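Local coordinates for Crh-like protein 5 (Neosartorya fumigata, PDB 6IBW) that cuts chitin chains and transfers them to beta-1,6-glucan or other chitin, cross-linking the polysaccharides of the fungal cell wall and septa, at residues M77-G82 / W101-G106; G84-I89 / G184-G189; T109-N114 / V130-P135. All coordinates share one frame; numbering follows the deposited sequence.

Interaction 1: residues M77-G82 / W101-G106; sequences MKAAPG and WEVLGG. With NAG (2-acetamido-2-deoxy-beta-D-glucopyranose), chain C; NAG (2-acetamido-2-deoxy-beta-D-glucopyranose), chain D.
Met77 sets CG anti to the backbone N (chi1 174°), runs straight to SD and then bends at chi3 (73°), which carries its methyl to Val103. The two side chains meet tip to tip, CE of Met77 lying 3.4 Å from CG2 of Val103. The other branch of the valine, CG1, is taken by Ala79, whose CB sits 3.5 Å from it. Further along the contact turns to backbone: Pro81 C comes to 3.6 Å from Gly105 CA, and the carbonyl O of Ala80 receives a CA-H...O contact from Gly105. Val103 faces this apolar filling, while Glu102 points the other way, into the chitin cleft. There its OE1 accepts hydrogen bonds from O3 (2.7 Å) and O4 (2.6 Å) of NAG chain D. The link modelled between Glu102 OE2 and O6 of NAG chain C is too short to be trusted. Glu102 binds chitin and, as in its relatives, is probably the proton donor. The contact bridges the two sheets of the GH16 beta sandwich: Met77 and Ala80 also lean on Met214 of strand 212-223, Glu102 touches strand 85-92, and Trp101 makes edge-to-face contacts with Tyr142 and Trp153 of strands 140-146 and 150-155.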
loop_
_atom_site.group_PDB
_atom_site.type_symbol
_atom_site.label_atom_id
_atom_site.label_comp_id
_atom_site.label_asym_id
_atom_site.label_seq_id
_atom_site.Cartn_x
_atom_site.Cartn_y
_atom_site.Cartn_z
ATOM N N MET A 77 -10.153 5.350 -3.537
ATOM C CA MET A 77 -10.201 5.555 -2.067
ATOM C C MET A 77 -10.694 6.977 -1.733
ATOM O O MET A 77 -10.424 7.895 -2.499
ATOM C CB MET A 77 -8.823 5.333 -1.445
ATOM C CG MET A 77 -8.779 5.656 0.022
ATOM S SD MET A 77 -7.179 5.420 0.737
ATOM C CE MET A 77 -6.273 6.805 0.060
ATOM N N LYS A 78 -11.443 7.133 -0.643
ATOM C CA LYS A 78 -11.672 8.410 0.067
ATOM C C LYS A 78 -10.929 8.275 1.380
ATOM O O LYS A 78 -11.148 7.260 2.048
ATOM C CB LYS A 78 -13.161 8.618 0.333
ATOM C CG LYS A 78 -13.564 10.021 0.744
ATOM C CD LYS A 78 -15.059 10.224 0.692
ATOM C CE LYS A 78 -15.759 9.631 1.899
ATOM N NZ LYS A 78 -17.116 10.195 2.102
ATOM N N ALA A 79 -10.047 9.207 1.710
ATOM C CA ALA A 79 -9.209 9.099 2.922
ATOM C C ALA A 79 -10.086 9.274 4.162
ATOM O O ALA A 79 -11.161 9.866 4.072
ATOM C CB ALA A 79 -8.088 10.105 2.881
ATOM N N ALA A 80 -9.632 8.757 5.293
ATOM C CA ALA A 80 -10.278 8.992 6.595
ATOM C C ALA A 80 -9.907 10.398 7.024
ATOM O O ALA A 80 -8.783 10.827 6.802
ATOM C CB ALA A 80 -9.819 7.974 7.596
ATOM N N PRO A 81 -10.830 11.157 7.642
ATOM C CA PRO A 81 -10.480 12.440 8.243
ATOM C C PRO A 81 -9.805 12.209 9.606
ATOM O O PRO A 81 -9.506 11.061 9.952
ATOM C CB PRO A 81 -11.845 13.124 8.356
ATOM C CG PRO A 81 -12.759 11.974 8.658
ATOM C CD PRO A 81 -12.248 10.825 7.806
ATOM N N GLY A 82 -9.560 13.295 10.344
ATOM C CA GLY A 82 -9.060 13.228 11.729
ATOM C C GLY A 82 -7.567 13.470 11.813
ATOM O O GLY A 82 -6.806 13.017 10.938
ATOM N N TRP A 101 1.129 4.805 -0.734
ATOM C CA TRP A 101 0.357 6.065 -0.722
ATOM C C TRP A 101 -0.027 6.311 0.720
ATOM O O TRP A 101 -0.560 5.372 1.288
ATOM C CB TRP A 101 -0.931 5.901 -1.519
ATOM C CG TRP A 101 -0.794 5.819 -2.998
ATOM C CD1 TRP A 101 -0.977 4.728 -3.786
ATOM C CD2 TRP A 101 -0.609 6.931 -3.878
ATOM N NE1 TRP A 101 -0.848 5.073 -5.106
ATOM C CE2 TRP A 101 -0.641 6.423 -5.190
ATOM C CE3 TRP A 101 -0.387 8.298 -3.685
ATOM C CZ2 TRP A 101 -0.455 7.245 -6.299
ATOM C CZ3 TRP A 101 -0.215 9.109 -4.782
ATOM C CH2 TRP A 101 -0.244 8.587 -6.074
ATOM N N GLU A 102 0.180 7.493 1.278
ATOM C CA GLU A 102 -0.335 7.743 2.644
ATOM C C GLU A 102 -1.073 9.066 2.660
ATOM O O GLU A 102 -0.582 9.992 2.080
ATOM C CB GLU A 102 0.764 7.593 3.688
ATOM C CG GLU A 102 0.779 6.181 4.235
ATOM C CD GLU A 102 1.990 5.781 5.047
ATOM O OE1 GLU A 102 3.023 6.521 4.974
ATOM O OE2 GLU A 102 1.874 4.742 5.796
ATOM N N VAL A 103 -2.281 9.073 3.202
ATOM C CA VAL A 103 -3.076 10.320 3.381
ATOM C C VAL A 103 -3.204 10.561 4.888
ATOM O O VAL A 103 -3.333 9.589 5.633
ATOM C CB VAL A 103 -4.440 10.226 2.678
ATOM C CG1 VAL A 103 -4.942 11.594 2.273
ATOM C CG2 VAL A 103 -4.398 9.287 1.476
ATOM N N LEU A 104 -3.117 11.819 5.307
ATOM C CA LEU A 104 -3.237 12.253 6.720
ATOM C C LEU A 104 -4.551 13.009 6.865
ATOM O O LEU A 104 -4.859 13.775 5.966
ATOM C CB LEU A 104 -2.055 13.154 7.056
ATOM C CG LEU A 104 -0.685 12.495 6.940
ATOM C CD1 LEU A 104 0.409 13.523 7.183
ATOM C CD2 LEU A 104 -0.557 11.343 7.914
ATOM N N GLY A 105 -5.304 12.762 7.934
ATOM C CA GLY A 105 -6.675 13.287 8.081
ATOM C C GLY A 105 -6.725 14.794 8.159
ATOM O O GLY A 105 -7.717 15.350 7.694
ATOM N N GLY A 106 -5.706 15.431 8.739
ATOM C CA GLY A 106 -5.661 16.892 8.946
ATOM C C GLY A 106 -5.038 17.636 7.780
ATOM O O GLY A 106 -5.106 18.875 7.767
HETATM C C1 NAG C . 5.162 2.146 5.597
HETATM C C2 NAG C . 5.499 1.710 7.032
HETATM C C3 NAG C . 4.469 0.760 7.618
HETATM C C4 NAG C . 3.054 1.288 7.370
HETATM C C5 NAG C . 2.809 1.695 5.932
HETATM C C6 NAG C . 1.453 2.373 5.817
HETATM C C7 NAG C . 7.931 1.859 7.407
HETATM C C8 NAG C . 9.187 1.076 7.667
HETATM N N2 NAG C . 6.824 1.130 7.171
HETATM O O1 NAG C . 5.974 3.277 5.201
HETATM O O3 NAG C . 4.703 0.724 9.027
HETATM O O4 NAG C . 2.051 0.301 7.633
HETATM O O5 NAG C . 3.803 2.589 5.460
HETATM O O6 NAG C . 1.412 3.664 6.439
HETATM O O7 NAG C . 7.959 3.084 7.434
HETATM C C1 NAG D . 7.228 7.863 8.617
HETATM C C2 NAG D . 7.132 7.773 7.085
HETATM C C3 NAG D . 5.734 7.299 6.685
HETATM C C4 NAG D . 5.470 5.943 7.350
HETATM C C5 NAG D . 5.652 5.993 8.874
HETATM C C6 NAG D . 5.562 4.560 9.407
HETATM C C7 NAG D . 8.420 9.150 5.487
HETATM C C8 NAG D . 8.763 10.548 5.043
HETATM N N2 NAG D . 7.484 9.039 6.446
HETATM O O3 NAG D . 5.606 7.232 5.249
HETATM O O4 NAG D . 4.147 5.497 7.073
HETATM O O5 NAG D . 6.901 6.611 9.260
HETATM O O6 NAG D . 5.609 4.538 10.826
HETATM O O7 NAG D . 9.009 8.198 4.987
#

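Interaction 2: residues G84-I89 / G184-G189. With NAG (2-acetamido-2-deoxy-beta-D-glucopyranose), chain B; NAG (2-acetamido-2-deoxy-beta-D-glucopyranose), chain C; NAG (2-acetamido-2-deoxy-beta-D-glucopyranose), chain D.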
loop_
_atom_site.group_PDB
_atom_site.type_symbol
_atom_site.label_atom_id
_atom_site.label_comp_id
_atom_site.label_asym_id
_atom_site.label_seq_id
_atom_site.Cartn_x
_atom_site.Cartn_y
_atom_site.Cartn_z
ATOM N N GLY A 84 -3.857 13.014 12.729
ATOM C CA GLY A 84 -2.953 11.873 12.963
ATOM C C GLY A 84 -3.444 10.563 12.360
ATOM O O GLY A 84 -2.765 9.554 12.549
ATOM N N VAL A 85 -4.580 10.540 11.670
ATOM C CA VAL A 85 -5.131 9.282 11.088
ATOM C C VAL A 85 -4.517 9.068 9.700
ATOM O O VAL A 85 -4.521 10.010 8.894
ATOM C CB VAL A 85 -6.659 9.335 11.035
ATOM C CG1 VAL A 85 -7.244 8.040 10.506
ATOM C CG2 VAL A 85 -7.230 9.683 12.396
ATOM N N VAL A 86 -4.020 7.860 9.452
ATOM C CA VAL A 86 -3.301 7.502 8.203
ATOM C C VAL A 86 -4.177 6.534 7.415
ATOM O O VAL A 86 -4.642 5.533 7.980
ATOM C CB VAL A 86 -1.910 6.911 8.487
ATOM C CG1 VAL A 86 -0.977 7.093 7.302
ATOM C CG2 VAL A 86 -1.290 7.511 9.737
ATOM N N SER A 87 -4.418 6.888 6.161
ATOM C CA SER A 87 -5.071 6.069 5.112
ATOM C C SER A 87 -3.976 5.541 4.209
ATOM O O SER A 87 -3.345 6.347 3.551
ATOM C CB SER A 87 -5.998 6.898 4.319
ATOM O OG SER A 87 -6.973 7.428 5.176
ATOM N N SER A 88 -3.761 4.242 4.185
ATOM C CA SER A 88 -2.586 3.676 3.497
ATOM C C SER A 88 -2.987 2.720 2.369
ATOM O O SER A 88 -3.863 1.882 2.596
ATOM C CB SER A 88 -1.734 3.042 4.527
ATOM O OG SER A 88 -0.503 2.710 3.942
ATOM N N ILE A 89 -2.374 2.888 1.198
ATOM C CA ILE A 89 -2.405 1.926 0.056
ATOM C C ILE A 89 -0.993 1.355 -0.031
ATOM O O ILE A 89 -0.096 2.112 -0.354
ATOM C CB ILE A 89 -2.831 2.611 -1.256
ATOM C CG1 ILE A 89 -4.198 3.294 -1.129
ATOM C CG2 ILE A 89 -2.799 1.608 -2.384
ATOM C CD1 ILE A 89 -4.622 4.120 -2.315
ATOM N N GLY A 184 -5.322 -0.169 4.505
ATOM C CA GLY A 184 -5.650 -0.005 5.932
ATOM C C GLY A 184 -5.638 1.431 6.398
ATOM O O GLY A 184 -5.121 2.307 5.699
ATOM N N SER A 185 -6.204 1.663 7.570
ATOM C CA SER A 185 -6.129 2.964 8.257
ATOM C C SER A 185 -5.535 2.707 9.633
ATOM O O SER A 185 -5.744 1.629 10.195
ATOM C CB SER A 185 -7.480 3.599 8.318
ATOM O OG SER A 185 -8.414 2.745 8.979
ATOM N N TRP A 186 -4.785 3.652 10.153
ATOM C CA TRP A 186 -4.264 3.521 11.527
ATOM C C TRP A 186 -4.047 4.917 12.071
ATOM O O TRP A 186 -4.085 5.874 11.305
ATOM C CB TRP A 186 -2.985 2.693 11.539
ATOM C CG TRP A 186 -1.945 3.179 10.583
ATOM C CD1 TRP A 186 -1.996 3.145 9.224
ATOM C CD2 TRP A 186 -0.674 3.733 10.925
ATOM N NE1 TRP A 186 -0.851 3.663 8.696
ATOM C CE2 TRP A 186 -0.018 4.037 9.716
ATOM C CE3 TRP A 186 -0.033 4.010 12.130
ATOM C CZ2 TRP A 186 1.256 4.604 9.675
ATOM C CZ3 TRP A 186 1.226 4.574 12.091
ATOM C CH2 TRP A 186 1.862 4.859 10.881
ATOM N N ALA A 187 -3.860 5.043 13.365
ATOM C CA ALA A 187 -3.625 6.375 13.935
ATOM C C ALA A 187 -2.116 6.512 14.148
ATOM O O ALA A 187 -1.591 5.858 15.044
ATOM C CB ALA A 187 -4.461 6.530 15.172
ATOM N N GLY A 188 -1.450 7.287 13.297
ATOM C CA GLY A 188 -0.033 7.649 13.454
ATOM C C GLY A 188 0.111 8.617 14.611
ATOM O O GLY A 188 1.210 8.735 15.162
ATOM N N GLY A 189 -0.990 9.266 14.979
ATOM C CA GLY A 189 -1.078 10.174 16.130
ATOM C C GLY A 189 -1.505 9.423 17.375
ATOM O O GLY A 189 -1.887 10.079 18.354
HETATM C C1 NAG B . 1.390 0.565 8.866
HETATM C C2 NAG B . 0.280 -0.460 8.966
HETATM C C3 NAG B . -0.453 -0.360 10.288
HETATM C C4 NAG B . 0.543 -0.359 11.433
HETATM C C5 NAG B . 1.560 0.762 11.207
HETATM C C6 NAG B . 2.558 0.928 12.345
HETATM C C7 NAG B . -0.637 -0.910 6.752
HETATM C C8 NAG B . -1.747 -0.686 5.776
HETATM N N2 NAG B . -0.695 -0.278 7.907
HETATM O O3 NAG B . -1.350 -1.467 10.333
HETATM O O4 NAG B . -0.150 -0.156 12.675
HETATM O O5 NAG B . 2.252 0.497 10.003
HETATM O O6 NAG B . 3.453 -0.186 12.379
HETATM O O7 NAG B . 0.270 -1.643 6.492
HETATM C C1 NAG C . 5.162 2.146 5.597
HETATM C C2 NAG C . 5.499 1.710 7.032
HETATM C C3 NAG C . 4.469 0.760 7.618
HETATM C C4 NAG C . 3.054 1.288 7.370
HETATM C C5 NAG C . 2.809 1.695 5.932
HETATM C C6 NAG C . 1.453 2.373 5.817
HETATM C C7 NAG C . 7.931 1.859 7.407
HETATM C C8 NAG C . 9.187 1.076 7.667
HETATM N N2 NAG C . 6.824 1.130 7.171
HETATM O O1 NAG C . 5.974 3.277 5.201
HETATM O O3 NAG C . 4.703 0.724 9.027
HETATM O O4 NAG C . 2.051 0.301 7.633
HETATM O O5 NAG C . 3.803 2.589 5.460
HETATM O O6 NAG C . 1.412 3.664 6.439
HETATM O O7 NAG C . 7.959 3.084 7.434
HETATM C C1 NAG D . 7.228 7.863 8.617
HETATM C C2 NAG D . 7.132 7.773 7.085
HETATM C C3 NAG D . 5.734 7.299 6.685
HETATM C C4 NAG D . 5.470 5.943 7.350
HETATM C C5 NAG D . 5.652 5.993 8.874
HETATM C C6 NAG D . 5.562 4.560 9.407
HETATM C C7 NAG D . 8.420 9.150 5.487
HETATM C C8 NAG D . 8.763 10.548 5.043
HETATM N N2 NAG D . 7.484 9.039 6.446
HETATM O O3 NAG D . 5.606 7.232 5.249
HETATM O O4 NAG D . 4.147 5.497 7.073
HETATM O O5 NAG D . 6.901 6.611 9.260
HETATM O O6 NAG D . 5.609 4.538 10.826
HETATM O O7 NAG D . 9.009 8.198 4.987
#
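In the sheet that lines the chitin-binding cleft, residues 85-89 and 184-187 of strands 85-92 and 180-187 run antiparallel, 160° between their directions, and Val86 and Trp186 sit opposite each other where that pairing meets the sugar. They form a hydrogen-bonded pair: Val86 N gives to Trp186 O (2.7 Å) and Trp186 N returns a bond to Val86 O (2.9 Å). Two residues on, Ser88 and Gly184 repeat the exchange. At the other end Gly84 O takes Gly189 N at 3.0 Å and, more weakly, Gly188 N, so one carbonyl anchors the start of the loop after the strand. Trp186 has CG between its backbone N and carbonyl carbon (chi1 53°), which lays the indole alongside Val86, both on the side of the sheet that faces the sugars. Val86 CB makes a CH-pi contact over one face, 3.7 Å from the centroid of the five-membered ring of Trp186. In this GH16 beta sandwich Trp186 binds chitin, and the other face of its indole is the platform: C5 of NAG chain B lies over it, 3.7 Å from Trp186 CD2. At the ring edge Trp186 NE1 donates a weak bond to O6 of NAG chain C, an atom whose place is doubtful. Ser88 adjoins the same sugar and also touches Glu102 of the neighbouring strand 98-105. Val85, Ser87, Ser185 and Ala187 point to the opposite side of the sheet, inside the sandwich, where Ser185 and Ala187 meet Val53 of strand 50-53 and Ser87 OG bonds to Ala80 N.

Interaction 3: residues T109-N114 / V130-P135. With NAG (2-acetamido-2-deoxy-beta-D-glucopyranose), chain D.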
loop_
_atom_site.group_PDB
_atom_site.type_symbol
_atom_site.label_atom_id
_atom_site.label_comp_id
_atom_site.label_asym_id
_atom_site.label_seq_id
_atom_site.Cartn_x
_atom_site.Cartn_y
_atom_site.Cartn_z
ATOM N N THR A 109 -4.896 18.957 1.567
ATOM C CA THR A 109 -4.435 19.548 0.286
ATOM C C THR A 109 -3.397 18.647 -0.376
ATOM O O THR A 109 -2.980 18.962 -1.496
ATOM C CB THR A 109 -3.880 20.950 0.506
ATOM O OG1 THR A 109 -2.906 20.803 1.539
ATOM C CG2 THR A 109 -4.955 21.946 0.887
ATOM N N GLN A 110 -2.983 17.568 0.278
ATOM C CA GLN A 110 -1.893 16.719 -0.237
ATOM C C GLN A 110 -2.157 15.259 0.096
ATOM O O GLN A 110 -2.980 14.976 0.980
ATOM C CB GLN A 110 -0.568 17.098 0.417
ATOM C CG GLN A 110 -0.119 18.525 0.151
ATOM C CD GLN A 110 1.254 18.803 0.733
ATOM O OE1 GLN A 110 2.197 19.140 0.015
ATOM N NE2 GLN A 110 1.397 18.628 2.037
ATOM N N VAL A 111 -1.374 14.392 -0.529
ATOM C CA VAL A 111 -1.194 12.967 -0.138
ATOM C C VAL A 111 0.286 12.655 -0.294
ATOM O O VAL A 111 0.928 13.258 -1.142
ATOM C CB VAL A 111 -2.067 12.025 -0.984
ATOM C CG1 VAL A 111 -3.199 12.794 -1.568
ATOM C CG2 VAL A 111 -1.296 11.295 -2.068
ATOM N N GLN A 112 0.797 11.714 0.477
ATOM C CA GLN A 112 2.216 11.344 0.380
ATOM C C GLN A 112 2.394 10.098 -0.486
ATOM O O GLN A 112 1.512 9.220 -0.504
ATOM C CB GLN A 112 2.767 11.129 1.767
ATOM C CG GLN A 112 3.938 12.038 2.047
ATOM C CD GLN A 112 4.557 11.592 3.342
ATOM O OE1 GLN A 112 4.214 12.112 4.406
ATOM N NE2 GLN A 112 5.405 10.570 3.255
ATOM N N THR A 113 3.497 10.070 -1.216
ATOM C CA THR A 113 3.985 8.880 -1.943
ATOM C C THR A 113 5.289 8.488 -1.276
ATOM O O THR A 113 5.997 9.368 -0.800
ATOM C CB THR A 113 4.129 9.166 -3.435
ATOM O OG1 THR A 113 5.339 9.888 -3.631
ATOM C CG2 THR A 113 3.001 10.012 -3.976
ATOM N N ASN A 114 5.603 7.208 -1.219
ATOM C CA ASN A 114 6.824 6.780 -0.501
ATOM C C ASN A 114 7.212 5.415 -1.031
ATOM O O ASN A 114 6.330 4.738 -1.549
ATOM C CB ASN A 114 6.602 6.808 1.013
ATOM C CG ASN A 114 7.869 6.579 1.809
ATOM O OD1 ASN A 114 8.888 7.237 1.607
ATOM N ND2 ASN A 114 7.794 5.673 2.771
ATOM N N VAL A 130 2.362 15.392 -2.789
ATOM C CA VAL A 130 1.774 15.862 -4.071
ATOM C C VAL A 130 0.408 16.449 -3.756
ATOM O O VAL A 130 -0.285 15.985 -2.856
ATOM C CB VAL A 130 1.720 14.746 -5.133
ATOM C CG1 VAL A 130 2.922 13.818 -5.042
ATOM C CG2 VAL A 130 0.442 13.928 -5.060
ATOM N N PRO A 131 0.008 17.519 -4.467
ATOM C CA PRO A 131 -1.295 18.140 -4.254
ATOM C C PRO A 131 -2.449 17.216 -4.657
ATOM O O PRO A 131 -2.392 16.655 -5.708
ATOM C CB PRO A 131 -1.256 19.386 -5.150
ATOM C CG PRO A 131 0.210 19.615 -5.408
ATOM C CD PRO A 131 0.818 18.232 -5.463
ATOM N N VAL A 132 -3.441 17.066 -3.787
ATOM C CA VAL A 132 -4.699 16.315 -4.057
ATOM C C VAL A 132 -5.836 17.161 -3.486
ATOM O O VAL A 132 -5.634 17.760 -2.433
ATOM C CB VAL A 132 -4.681 14.903 -3.431
ATOM C CG1 VAL A 132 -5.767 14.029 -4.012
ATOM C CG2 VAL A 132 -3.347 14.203 -3.611
ATOM N N ALA A 133 -6.975 17.225 -4.160
ATOM C CA ALA A 133 -8.152 18.001 -3.710
ATOM C C ALA A 133 -8.952 17.156 -2.712
ATOM O O ALA A 133 -9.407 16.076 -3.115
ATOM C CB ALA A 133 -8.982 18.397 -4.907
ATOM N N THR A 134 -9.112 17.649 -1.482
ATOM C CA THR A 134 -9.954 17.094 -0.376
ATOM C C THR A 134 -10.007 15.564 -0.403
ATOM O O THR A 134 -11.064 14.945 -0.535
ATOM C CB THR A 134 -11.328 17.768 -0.350
ATOM O OG1 THR A 134 -12.050 17.572 -1.566
ATOM C CG2 THR A 134 -11.202 19.252 -0.074
ATOM N N PRO A 135 -8.853 14.910 -0.167
ATOM C CA PRO A 135 -8.761 13.453 -0.191
ATOM C C PRO A 135 -9.683 12.782 0.831
ATOM O O PRO A 135 -10.039 11.648 0.600
ATOM C CB PRO A 135 -7.298 13.188 0.211
ATOM C CG PRO A 135 -6.585 14.447 -0.201
ATOM C CD PRO A 135 -7.561 15.541 0.154
HETATM C C1 NAG D . 7.228 7.863 8.617
HETATM C C2 NAG D . 7.132 7.773 7.085
HETATM C C3 NAG D . 5.734 7.299 6.685
HETATM C C4 NAG D . 5.470 5.943 7.350
HETATM C C5 NAG D . 5.652 5.993 8.874
HETATM C C6 NAG D . 5.562 4.560 9.407
HETATM C C7 NAG D . 8.420 9.150 5.487
HETATM C C8 NAG D . 8.763 10.548 5.043
HETATM N N2 NAG D . 7.484 9.039 6.446
HETATM O O3 NAG D . 5.606 7.232 5.249
HETATM O O4 NAG D . 4.147 5.497 7.073
HETATM O O5 NAG D . 6.901 6.611 9.260
HETATM O O6 NAG D . 5.609 4.538 10.826
HETATM O O7 NAG D . 9.009 8.198 4.987
#
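Val111 and Val130 face each other as an antiparallel hydrogen-bonded pair, Val111 N to Val130 O at 3.0 Å with the return bond from Val130 N to Val111 O, while Gln110 and Pro131 beside them form a non-hydrogen-bonded pair and Val132 N adds a third bond to Thr109 O. On the inner side Val111 packs against Val130, Val132 and Pro135. Its CG2 lies 4.3 Å from Val130 CG2; the approach to Val132 is modelled too close to trust, and Pro135 comes near where the chain has curled round after Val132. This is the beta hairpin of strands 110-116 and 127-131, at the outer margin of the cleft-lining sheet of the GH16 sandwich. Proline has no N-H to give at its place in the ladder, but Pro131 CA approaches Thr109 O at 3.3 Å in a CA-H...O contact, and Gln110 CA does likewise to Val130 O. Further along the hairpin Thr113 crosses Val130 at about a right angle, Thr113 CG2 to Val130 CG1 at 4.0 Å. Its chi1 of 79° keeps that methyl anti to the carbonyl carbon and leaves OG1 hydrogen-bonded to Arg161 NH1. The inner side chains press on the facing sheet, Val130 and Val132 on Ile155 and Val111 on Tyr142. Gln112 and Asn114 lie on the cleft side instead: Gln112 NE2 is 3.8 Å from the acetyl C8 of NAG chain D, while its OE1 is bonded to Trp200 NE1.

Overall arrangement
Interaction 2 is buried throughout; interactions 1 and 3 are mostly buried, with two exposed residues each. Interactions 2 and 3 are strand pairings within one sheet, stitched by backbone hydrogen bonds; interaction 1 instead joins that sheet to the facing one, through apolar side chains at one end and bare backbone at the glycine end. Strand 98-105 lies between the other two: Val103 N bonds to Ser87 O of interaction 2, and Glu102 O receives Gln112 N of interaction 3. Ala79 N likewise reaches Pro135 O. Interactions 2 and 3 do not touch, their nearest atoms being about 7 Å apart, yet both border NAG chain D, with Glu102 of interaction 1 gripping it.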